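Local coordinates for protein quinone oxidoreductase (Coxiella burnetii, PDB 3TQH) that binds NADPH and probably uses it to reduce quinones, as a member of the medium-chain dehydrogenase/reductase family, at residues A[165-177]-A[278-290]. Sequence-based numbering, arbitrary orientation.
Sequences VGHLAIQLAKQKG and LGKLVSEDKLRIE. With NDP (NADPH dihydro-nicotinamide-adenine-dinucleotide phosphate), chain B.
H167, L168 and Q171 of helix 165-175 lie against the extended segment L287-E290, just before strand 291-295, which leaves helix 278-283 through a Schellman turn at D285; the axes of the two helix segments stand 13.2 Å apart at 86°. Q171 grips the backbone of R288 at both ends: its OE1 accepts R288 N at 2.8 Å, and its NE2 gives a nearly straight bond (172°) to R288 O, in the carbonyl plane on a lone pair. The second N-H of the same amide returns to H167 O one turn earlier, and these three bonds fix the amide's rotation. Two residues further along the loop and one turn back along the helix, E290 N donates to H167 NE2 at 3.1 Å, tilted 30° from the ring plane. With ND1 bonded to G163 O, the imidazole is held at both nitrogens. Helix 165-175 belongs to the first helix of the Rossmann fold, after strand 155-158 and the glycine-rich turn, and V165 N at its start binds NADPH O2N at 2.9 Å. Beside these bonds, L287 CD1 packs against Q171 CB at 3.5 Å and meets L168 CD2, the two leucines crossing at about a right angle. Further along the helix, L172 reaches L278 CD2 through its CD1 (3.9 Å) and L281 CD1 through its CD2, while helix 135-147 flanks L168 and L172. Outside, R288 NE and NH2 both clasp E290 OE1 side-on.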
loop_
_atom_site.group_PDB
_atom_site.type_symbol
_atom_site.label_atom_id
_atom_site.label_comp_id
_atom_site.label_asym_id
_atom_site.label_seq_id
_atom_site.Cartn_x
_atom_site.Cartn_y
_atom_site.Cartn_z
ATOM N N VAL A 165 4.357 -2.940 -0.830
ATOM C CA VAL A 165 4.995 -2.305 0.325
ATOM C C VAL A 165 6.455 -2.715 0.426
ATOM O O VAL A 165 7.318 -1.876 0.652
ATOM C CB VAL A 165 4.283 -2.678 1.646
ATOM C CG1 VAL A 165 5.057 -2.131 2.856
ATOM C CG2 VAL A 165 2.858 -2.160 1.644
ATOM N N GLY A 166 6.717 -4.011 0.246
ATOM C CA GLY A 166 8.041 -4.596 0.463
ATOM C C GLY A 166 9.175 -3.930 -0.296
ATOM O O GLY A 166 10.185 -3.549 0.302
ATOM N N HIS A 167 9.012 -3.780 -1.610
ATOM C CA HIS A 167 10.098 -3.275 -2.457
ATOM C C HIS A 167 10.497 -1.850 -2.089
ATOM O O HIS A 167 11.658 -1.463 -2.275
ATOM C CB HIS A 167 9.770 -3.412 -3.956
ATOM C CG HIS A 167 8.959 -2.290 -4.533
ATOM N ND1 HIS A 167 7.610 -2.138 -4.289
ATOM C CD2 HIS A 167 9.294 -1.305 -5.400
ATOM C CE1 HIS A 167 7.158 -1.092 -4.957
ATOM N NE2 HIS A 167 8.160 -0.568 -5.640
ATOM N N LEU A 168 9.546 -1.092 -1.550
ATOM C CA LEU A 168 9.821 0.249 -1.045
ATOM C C LEU A 168 10.524 0.178 0.310
ATOM O O LEU A 168 11.509 0.890 0.539
ATOM C CB LEU A 168 8.529 1.068 -0.944
ATOM C CG LEU A 168 7.894 1.445 -2.291
ATOM C CD1 LEU A 168 6.578 2.200 -2.109
ATOM C CD2 LEU A 168 8.858 2.272 -3.135
ATOM N N ALA A 169 10.009 -0.683 1.193
ATOM C CA ALA A 169 10.562 -0.881 2.533
ATOM C C ALA A 169 12.024 -1.293 2.471
ATOM O O ALA A 169 12.857 -0.767 3.205
ATOM C CB ALA A 169 9.749 -1.928 3.297
ATOM N N ILE A 170 12.332 -2.231 1.584
ATOM C CA ILE A 170 13.715 -2.643 1.358
ATOM C C ILE A 170 14.613 -1.465 1.001
ATOM O O ILE A 170 15.714 -1.333 1.533
ATOM C CB ILE A 170 13.820 -3.689 0.231
ATOM C CG1 ILE A 170 13.261 -5.033 0.714
ATOM C CG2 ILE A 170 15.285 -3.823 -0.235
ATOM C CD1 ILE A 170 13.168 -6.082 -0.374
ATOM N N GLN A 171 14.149 -0.615 0.097
ATOM C CA GLN A 171 14.954 0.528 -0.333
ATOM C C GLN A 171 15.100 1.522 0.806
ATOM O O GLN A 171 16.194 2.023 1.058
ATOM C CB GLN A 171 14.323 1.219 -1.527
ATOM C CG GLN A 171 14.290 0.382 -2.760
ATOM C CD GLN A 171 13.520 1.059 -3.860
ATOM O OE1 GLN A 171 14.056 1.925 -4.543
ATOM N NE2 GLN A 171 12.254 0.677 -4.036
ATOM N N LEU A 172 13.992 1.799 1.488
ATOM C CA LEU A 172 14.003 2.704 2.628
ATOM C C LEU A 172 14.871 2.178 3.768
ATOM O O LEU A 172 15.595 2.951 4.393
ATOM C CB LEU A 172 12.579 2.997 3.110
ATOM C CG LEU A 172 11.760 3.890 2.165
ATOM C CD1 LEU A 172 10.285 3.933 2.579
ATOM C CD2 LEU A 172 12.348 5.296 2.080
ATOM N N ALA A 173 14.824 0.872 4.018
ATOM C CA ALA A 173 15.652 0.253 5.066
ATOM C C ALA A 173 17.144 0.322 4.737
ATOM O O ALA A 173 17.964 0.517 5.627
ATOM C CB ALA A 173 15.237 -1.190 5.286
ATOM N N LYS A 174 17.484 0.149 3.461
ATOM C CA LYS A 174 18.860 0.258 2.993
ATOM C C LYS A 174 19.374 1.682 3.181
ATOM O O LYS A 174 20.510 1.887 3.633
ATOM C CB LYS A 174 18.952 -0.151 1.517
ATOM C CG LYS A 174 20.352 -0.063 0.897
ATOM C CD LYS A 174 21.238 -1.227 1.315
ATOM C CE LYS A 174 22.638 -1.081 0.727
ATOM N NZ LYS A 174 23.581 -2.126 1.230
ATOM N N GLN A 175 18.533 2.659 2.853
ATOM C CA GLN A 175 18.878 4.075 3.035
ATOM C C GLN A 175 19.046 4.465 4.511
ATOM O O GLN A 175 19.734 5.434 4.810
ATOM C CB GLN A 175 17.835 4.980 2.368
ATOM C CG GLN A 175 17.841 4.929 0.843
ATOM C CD GLN A 175 16.639 5.637 0.221
ATOM O OE1 GLN A 175 16.161 6.652 0.741
ATOM N NE2 GLN A 175 16.148 5.102 -0.897
ATOM N N LYS A 176 18.423 3.716 5.422
ATOM C CA LYS A 176 18.611 3.932 6.862
ATOM C C LYS A 176 19.930 3.339 7.364
ATOM O O LYS A 176 20.341 3.617 8.490
ATOM C CB LYS A 176 17.458 3.332 7.668
ATOM C CG LYS A 176 16.111 4.002 7.458
ATOM C CD LYS A 176 15.916 5.217 8.362
ATOM C CE LYS A 176 14.449 5.718 8.309
ATOM N NZ LYS A 176 13.472 4.723 8.871
ATOM N N GLY A 177 20.578 2.515 6.541
ATOM C CA GLY A 177 21.861 1.912 6.895
ATOM C C GLY A 177 21.730 0.559 7.570
ATOM O O GLY A 177 22.620 0.139 8.292
ATOM N N LEU A 278 8.632 11.110 0.586
ATOM C CA LEU A 278 8.666 9.955 -0.310
ATOM C C LEU A 278 8.618 10.370 -1.780
ATOM O O LEU A 278 9.346 9.821 -2.607
ATOM C CB LEU A 278 7.517 8.994 0.001
ATOM C CG LEU A 278 7.591 8.292 1.358
ATOM C CD1 LEU A 278 6.332 7.471 1.590
ATOM C CD2 LEU A 278 8.834 7.422 1.456
ATOM N N GLY A 279 7.763 11.338 -2.098
ATOM C CA GLY A 279 7.642 11.831 -3.461
ATOM C C GLY A 279 8.898 12.526 -3.964
ATOM O O GLY A 279 9.243 12.419 -5.139
ATOM N N LYS A 280 9.578 13.244 -3.077
ATOM C CA LYS A 280 10.835 13.906 -3.426
ATOM C C LYS A 280 11.901 12.873 -3.812
ATOM O O LYS A 280 12.570 13.011 -4.841
ATOM C CB LYS A 280 11.329 14.769 -2.262
ATOM C CG LYS A 280 12.319 15.844 -2.676
ATOM C CD LYS A 280 12.642 16.783 -1.516
ATOM C CE LYS A 280 13.501 17.946 -1.971
ATOM N NZ LYS A 280 13.974 18.745 -0.817
ATOM N N LEU A 281 12.039 11.836 -2.983
ATOM C CA LEU A 281 12.959 10.730 -3.247
ATOM C C LEU A 281 12.709 10.130 -4.619
ATOM O O LEU A 281 13.647 9.912 -5.383
ATOM C CB LEU A 281 12.818 9.629 -2.186
ATOM C CG LEU A 281 13.264 9.914 -0.747
ATOM C CD1 LEU A 281 13.105 8.652 0.099
ATOM C CD2 LEU A 281 14.702 10.425 -0.681
ATOM N N VAL A 282 11.442 9.872 -4.935
ATOM C CA VAL A 282 11.096 9.288 -6.231
ATOM C C VAL A 282 11.468 10.212 -7.390
ATOM O O VAL A 282 11.983 9.751 -8.406
ATOM C CB VAL A 282 9.603 8.924 -6.325
ATOM C CG1 VAL A 282 9.297 8.304 -7.685
ATOM C CG2 VAL A 282 9.213 7.976 -5.206
ATOM N N SER A 283 11.217 11.510 -7.233
ATOM C CA SER A 283 11.550 12.487 -8.274
ATOM C C SER A 283 13.057 12.646 -8.464
ATOM O O SER A 283 13.508 12.954 -9.559
ATOM C CB SER A 283 10.919 13.849 -7.975
ATOM O OG SER A 283 11.334 14.345 -6.715
ATOM N N GLU A 284 13.825 12.430 -7.399
ATOM C CA GLU A 284 15.288 12.542 -7.448
ATOM C C GLU A 284 15.985 11.211 -7.806
ATOM O O GLU A 284 17.204 11.090 -7.664
ATOM C CB GLU A 284 15.815 13.081 -6.104
ATOM C CG GLU A 284 15.402 14.525 -5.811
ATOM C CD GLU A 284 15.788 15.007 -4.409
ATOM O OE1 GLU A 284 15.981 14.168 -3.501
ATOM O OE2 GLU A 284 15.882 16.238 -4.214
ATOM N N ASP A 285 15.213 10.230 -8.281
ATOM C CA ASP A 285 15.714 8.878 -8.581
ATOM C C ASP A 285 16.461 8.242 -7.392
ATOM O O ASP A 285 17.427 7.498 -7.580
ATOM C CB ASP A 285 16.590 8.881 -9.854
ATOM C CG ASP A 285 15.780 9.093 -11.150
ATOM O OD1 ASP A 285 14.530 9.071 -11.119
ATOM O OD2 ASP A 285 16.405 9.272 -12.221
ATOM N N LYS A 286 16.002 8.535 -6.176
ATOM C CA LYS A 286 16.587 7.974 -4.950
ATOM C C LYS A 286 15.727 6.854 -4.367
ATOM O O LYS A 286 16.151 6.146 -3.454
ATOM C CB LYS A 286 16.786 9.072 -3.900
ATOM C CG LYS A 286 17.815 10.135 -4.298
ATOM C CD LYS A 286 18.060 11.156 -3.182
ATOM C CE LYS A 286 19.025 10.629 -2.110
ATOM N NZ LYS A 286 20.474 10.758 -2.491
ATOM N N LEU A 287 14.512 6.718 -4.888
ATOM C CA LEU A 287 13.605 5.641 -4.514
ATOM C C LEU A 287 12.841 5.241 -5.774
ATOM O O LEU A 287 12.260 6.093 -6.446
ATOM C CB LEU A 287 12.651 6.113 -3.411
ATOM C CG LEU A 287 11.578 5.149 -2.884
ATOM C CD1 LEU A 287 12.187 3.884 -2.276
ATOM C CD2 LEU A 287 10.688 5.869 -1.859
ATOM N N ARG A 288 12.859 3.955 -6.106
ATOM C CA ARG A 288 12.170 3.462 -7.296
ATOM C C ARG A 288 10.807 2.922 -6.926
ATOM O O ARG A 288 10.692 2.133 -5.986
ATOM C CB ARG A 288 12.954 2.334 -7.958
ATOM C CG ARG A 288 12.328 1.891 -9.266
ATOM C CD ARG A 288 12.788 0.527 -9.726
ATOM N NE ARG A 288 11.975 0.076 -10.851
ATOM C CZ ARG A 288 12.036 0.573 -12.087
ATOM N NH1 ARG A 288 12.889 1.547 -12.395
ATOM N NH2 ARG A 288 11.237 0.087 -13.030
ATOM N N ILE A 289 9.786 3.351 -7.668
ATOM C CA ILE A 289 8.470 2.728 -7.620
ATOM C C ILE A 289 8.361 1.817 -8.833
ATOM O O ILE A 289 8.306 2.287 -9.974
ATOM C CB ILE A 289 7.314 3.746 -7.665
ATOM C CG1 ILE A 289 7.547 4.880 -6.673
ATOM C CG2 ILE A 289 5.993 3.044 -7.356
ATOM C CD1 ILE A 289 6.389 5.834 -6.570
ATOM N N GLU A 290 8.355 0.516 -8.577
ATOM C CA GLU A 290 8.222 -0.490 -9.612
ATOM C C GLU A 290 6.755 -0.644 -9.971
ATOM O O GLU A 290 5.965 -1.145 -9.180
ATOM C CB GLU A 290 8.786 -1.827 -9.115
ATOM C CG GLU A 290 8.589 -3.007 -10.060
ATOM C CD GLU A 290 9.297 -2.834 -11.388
ATOM O OE1 GLU A 290 10.312 -2.107 -11.441
ATOM O OE2 GLU A 290 8.837 -3.441 -12.381
HETATM P PA NDP B . 1.414 -7.411 -2.416
HETATM O O1A NDP B . 0.294 -8.133 -3.048
HETATM O O2A NDP B . 1.919 -6.328 -3.282
HETATM O O5B NDP B . 2.619 -8.426 -2.098
HETATM C C5B NDP B . 2.941 -9.426 -3.044
HETATM C C4B NDP B . 4.273 -10.066 -2.686
HETATM O O4B NDP B . 4.082 -10.979 -1.625
HETATM C C3B NDP B . 4.911 -10.860 -3.819
HETATM O O3B NDP B . 6.031 -10.160 -4.316
HETATM C C2B NDP B . 5.301 -12.199 -3.201
HETATM O O2B NDP B . 6.646 -12.547 -3.446
HETATM C C1B NDP B . 5.076 -11.973 -1.716
HETATM N N9A NDP B . 4.633 -13.162 -0.972
HETATM C C8A NDP B . 3.459 -13.853 -1.139
HETATM N N7A NDP B . 3.422 -14.860 -0.244
HETATM C C5A NDP B . 4.551 -14.823 0.491
HETATM C C6A NDP B . 5.007 -15.627 1.527
HETATM N N6A NDP B . 4.269 -16.643 1.942
HETATM N N1A NDP B . 6.227 -15.362 2.108
HETATM C C2A NDP B . 6.984 -14.290 1.656
HETATM N N3A NDP B . 6.527 -13.484 0.629
HETATM C C4A NDP B . 5.324 -13.755 0.051
HETATM O O3 NDP B . 0.982 -6.852 -0.968
HETATM P PN NDP B . 1.384 -5.431 -0.316
HETATM O O1N NDP B . 0.623 -4.359 -0.991
HETATM O O2N NDP B . 2.840 -5.283 -0.170
HETATM O O5D NDP B . 0.751 -5.630 1.148
HETATM C C5D NDP B . 1.096 -6.731 1.966
HETATM C C4D NDP B . 0.067 -6.888 3.080
HETATM O O4D NDP B . 0.047 -5.730 3.893
HETATM C C3D NDP B . -1.336 -7.076 2.521
HETATM O O3D NDP B . -1.980 -8.120 3.214
HETATM C C2D NDP B . -2.012 -5.742 2.751
HETATM O O2D NDP B . -3.413 -5.861 2.919
HETATM C C1D NDP B . -1.279 -5.231 3.996
HETATM N N1N NDP B . -1.256 -3.758 4.155
HETATM C C2N NDP B . -1.637 -3.243 5.370
HETATM C C3N NDP B . -1.707 -1.872 5.605
HETATM C C7N NDP B . -2.124 -1.326 6.939
HETATM O O7N NDP B . -2.187 0.074 7.106
HETATM N N7N NDP B . -2.435 -2.162 7.929
HETATM C C4N NDP B . -1.352 -0.941 4.480
HETATM C C5N NDP B . -0.934 -1.564 3.186
HETATM C C6N NDP B . -0.905 -2.953 3.095
HETATM P P2B NDP B . 7.029 -13.750 -4.448
HETATM O O1X NDP B . 8.509 -13.679 -4.724
HETATM O O2X NDP B . 6.280 -13.599 -5.750
HETATM O O3X NDP B . 6.711 -15.093 -3.848
#